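Local coordinates for protein succinylglutamate desuccinylase (Chromobacterium violaceum, PDB 1YW4) that probably hydrolyses N2-succinylglutamate to succinate and glutamate with one zinc ion per subunit, the last step of arginine degradation through the AST pathway, at residues G111-H116 and V123-L128. Residues are numbered along the deposited sequence; the frame is centred on the assembly and turned at random.
Sequences GAHARH and VRAAEL
The 3-10 turn of 111-116 runs beside 123-128 of helix 120-137, the CA atoms of His113 and Ala125 being 6.6 Å apart. From the turn the imidazole of His113 lies against the small residues of that helix. The CB of Ala126 sits over one face of the ring, 3.7 Å from the centroid and 18° off the ring normal, a CH-pi contact. The methyl is displaced toward the rim, with His113 NE2 its nearest ring atom at 3.5 Å from Ala126 CB. Lower on the side chain, His113 CB meets Ala125 CB at 4.2 Å. The opposite face of the imidazole is covered from within its own segment by the carbonyl O of Gly111, 4.0 Å above the plane. A chi1 of 50° sets CG between the backbone N and the carbonyl carbon, folding the ring back over Gly111 while one face meets the helix. The ring's rotation is further fixed by a hydrogen bond between ND1 and the carbonyl O of Leu108. Both segments belong to the catalytic domain of the AspA/AstE family, whose alpha/beta fold resembles that of the M14 zinc carboxypeptidases, and the contact packs the loop leading into helix 120-137 back onto the helix itself; the side chain of Ala125 is about 11 Å from that of the zinc ligand His56. A hydrogen bond from Gly111 N to Glu129 OE2 ties the residue ahead of the turn to the same helix, whose far side turns Arg124 to the backbone carbonyls of Pro34 and Ala89.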
ATOM      1  N   GLY A 111      -6.685 -21.634  17.467  1.00 18.58           N
ATOM      2  CA  GLY A 111      -7.291 -22.944  17.293  1.00 20.56           C
ATOM      3  C   GLY A 111      -6.439 -23.985  16.590  1.00 21.09           C
ATOM      4  O   GLY A 111      -6.832 -25.145  16.506  1.00 19.88           O
ATOM      5  N   ALA A 112      -5.276 -23.581  16.091  1.00 21.02           N
ATOM      6  CA  ALA A 112      -4.388 -24.490  15.381  1.00 21.97           C
ATOM      7  C   ALA A 112      -3.908 -25.679  16.216  1.00 23.05           C
ATOM      8  O   ALA A 112      -3.443 -26.687  15.668  1.00 22.50           O
ATOM      9  CB  ALA A 112      -3.187 -23.721  14.833  1.00 20.79           C
ATOM     10  N   HIS A 113      -4.018 -25.566  17.539  1.00 22.45           N
ATOM     11  CA  HIS A 113      -3.599 -26.641  18.431  1.00 22.27           C
ATOM     12  C   HIS A 113      -4.433 -27.908  18.187  1.00 24.42           C
ATOM     13  O   HIS A 113      -3.989 -29.021  18.463  1.00 23.13           O
ATOM     14  CB  HIS A 113      -3.737 -26.208  19.895  1.00 20.62           C
ATOM     15  CG  HIS A 113      -5.072 -25.618  20.224  1.00 20.81           C
ATOM     16  ND1 HIS A 113      -5.304 -24.259  20.232  1.00 19.70           N
ATOM     17  CD2 HIS A 113      -6.256 -26.203  20.518  1.00 18.97           C
ATOM     18  CE1 HIS A 113      -6.574 -24.033  20.514  1.00 16.79           C
ATOM     19  NE2 HIS A 113      -7.174 -25.196  20.691  1.00 23.30           N
ATOM     20  N   ALA A 114      -5.642 -27.733  17.664  1.00 26.20           N
ATOM     21  CA  ALA A 114      -6.513 -28.872  17.397  1.00 29.50           C
ATOM     22  C   ALA A 114      -5.875 -29.863  16.424  1.00 31.50           C
ATOM     23  O   ALA A 114      -6.055 -31.072  16.562  1.00 32.89           O
ATOM     24  CB  ALA A 114      -7.852 -28.386  16.857  1.00 29.53           C
ATOM     25  N   ARG A 115      -5.121 -29.353  15.453  1.00 33.30           N
ATOM     26  CA  ARG A 115      -4.458 -30.201  14.462  1.00 34.90           C
ATOM     27  C   ARG A 115      -3.417 -31.152  15.052  1.00 35.73           C
ATOM     28  O   ARG A 115      -3.077 -32.166  14.438  1.00 35.11           O
ATOM     29  CB  ARG A 115      -3.788 -29.344  13.381  1.00 36.89           C
ATOM     30  CG  ARG A 115      -4.735 -28.742  12.352  1.00 40.09           C
ATOM     31  CD  ARG A 115      -5.599 -27.641  12.937  1.00 45.71           C
ATOM     32  NE  ARG A 115      -6.584 -27.154  11.971  1.00 48.75           N
ATOM     33  CZ  ARG A 115      -7.425 -26.150  12.201  1.00 50.54           C
ATOM     34  NH1 ARG A 115      -8.288 -25.780  11.264  1.00 51.44           N
ATOM     35  NH2 ARG A 115      -7.402 -25.513  13.365  1.00 50.49           N
ATOM     36  N   HIS A 116      -2.906 -30.829  16.237  1.00 33.47           N
ATOM     37  CA  HIS A 116      -1.897 -31.669  16.878  1.00 32.11           C
ATOM     38  C   HIS A 116      -2.236 -31.925  18.343  1.00 30.36           C
ATOM     39  O   HIS A 116      -1.455 -31.596  19.234  1.00 26.53           O
ATOM     40  CB  HIS A 116      -0.523 -30.997  16.771  1.00 32.93           C
ATOM     41  CG  HIS A 116      -0.100 -30.712  15.363  1.00 34.52           C
ATOM     42  ND1 HIS A 116       0.241 -31.707  14.472  1.00 34.56           N
ATOM     43  CD2 HIS A 116       0.011 -29.545  14.683  1.00 35.04           C
ATOM     44  CE1 HIS A 116       0.543 -31.166  13.305  1.00 35.20           C
ATOM     45  NE2 HIS A 116       0.410 -29.856  13.406  1.00 37.09           N
ATOM     46  N   VAL A 123      -1.964 -28.691  24.035  1.00 15.11           N
ATOM     47  CA  VAL A 123      -2.849 -28.654  25.190  1.00 14.20           C
ATOM     48  C   VAL A 123      -2.608 -27.333  25.937  1.00 15.26           C
ATOM     49  O   VAL A 123      -3.546 -26.673  26.383  1.00 12.67           O
ATOM     50  CB  VAL A 123      -2.576 -29.844  26.139  1.00 15.80           C
ATOM     51  CG1 VAL A 123      -3.465 -29.752  27.384  1.00 12.28           C
ATOM     52  CG2 VAL A 123      -2.851 -31.164  25.399  1.00 17.53           C
ATOM     53  N   ARG A 124      -1.340 -26.956  26.061  1.00 13.69           N
ATOM     54  CA  ARG A 124      -0.979 -25.729  26.748  1.00 12.72           C
ATOM     55  C   ARG A 124      -1.504 -24.501  25.999  1.00 12.17           C
ATOM     56  O   ARG A 124      -2.040 -23.570  26.601  1.00 12.75           O
ATOM     57  CB  ARG A 124       0.538 -25.663  26.898  1.00 12.69           C
ATOM     58  CG  ARG A 124       1.046 -24.360  27.477  1.00 13.46           C
ATOM     59  CD  ARG A 124       0.537 -24.112  28.888  1.00 11.29           C
ATOM     60  NE  ARG A 124       1.324 -23.032  29.487  1.00 14.68           N
ATOM     61  CZ  ARG A 124       1.231 -22.628  30.745  1.00 11.45           C
ATOM     62  NH1 ARG A 124       0.370 -23.200  31.577  1.00 15.41           N
ATOM     63  NH2 ARG A 124       2.022 -21.657  31.174  1.00  9.54           N
ATOM     64  N   ALA A 125      -1.357 -24.495  24.680  1.00 11.03           N
ATOM     65  CA  ALA A 125      -1.846 -23.387  23.881  1.00 10.82           C
ATOM     66  C   ALA A 125      -3.358 -23.200  24.093  1.00 13.22           C
ATOM     67  O   ALA A 125      -3.833 -22.070  24.254  1.00 10.54           O
ATOM     68  CB  ALA A 125      -1.548 -23.640  22.389  1.00 12.35           C
ATOM     69  N   ALA A 126      -4.115 -24.302  24.082  1.00 12.55           N
ATOM     70  CA  ALA A 126      -5.568 -24.231  24.273  1.00 12.85           C
ATOM     71  C   ALA A 126      -5.923 -23.699  25.659  1.00 11.50           C
ATOM     72  O   ALA A 126      -6.875 -22.936  25.823  1.00 10.53           O
ATOM     73  CB  ALA A 126      -6.206 -25.619  24.061  1.00 13.35           C
ATOM     74  N   GLU A 127      -5.136 -24.095  26.652  1.00 12.78           N
ATOM     75  CA  GLU A 127      -5.358 -23.634  28.017  1.00 13.72           C
ATOM     76  C   GLU A 127      -5.127 -22.121  28.099  1.00 13.09           C
ATOM     77  O   GLU A 127      -5.899 -21.396  28.731  1.00 11.20           O
ATOM     78  CB  GLU A 127      -4.414 -24.373  28.968  1.00 15.02           C
ATOM     79  CG  GLU A 127      -4.455 -23.879  30.405  1.00 17.99           C
ATOM     80  CD  GLU A 127      -3.543 -24.675  31.308  1.00 17.28           C
ATOM     81  OE1 GLU A 127      -2.310 -24.599  31.146  1.00 20.09           O
ATOM     82  OE2 GLU A 127      -4.057 -25.385  32.186  1.00 20.82           O
ATOM     83  N   LEU A 128      -4.068 -21.648  27.449  1.00 13.48           N
ATOM     84  CA  LEU A 128      -3.738 -20.226  27.456  1.00 12.32           C
ATOM     85  C   LEU A 128      -4.803 -19.396  26.734  1.00 12.32           C
ATOM     86  O   LEU A 128      -5.096 -18.261  27.139  1.00 13.94           O
ATOM     87  CB  LEU A 128      -2.358 -20.003  26.822  1.00 10.84           C
ATOM     88  CG  LEU A 128      -1.155 -20.639  27.546  1.00 10.76           C
ATOM     89  CD1 LEU A 128       0.107 -20.355  26.739  1.00 12.94           C
ATOM     90  CD2 LEU A 128      -1.012 -20.091  28.973  1.00 11.24           C
TER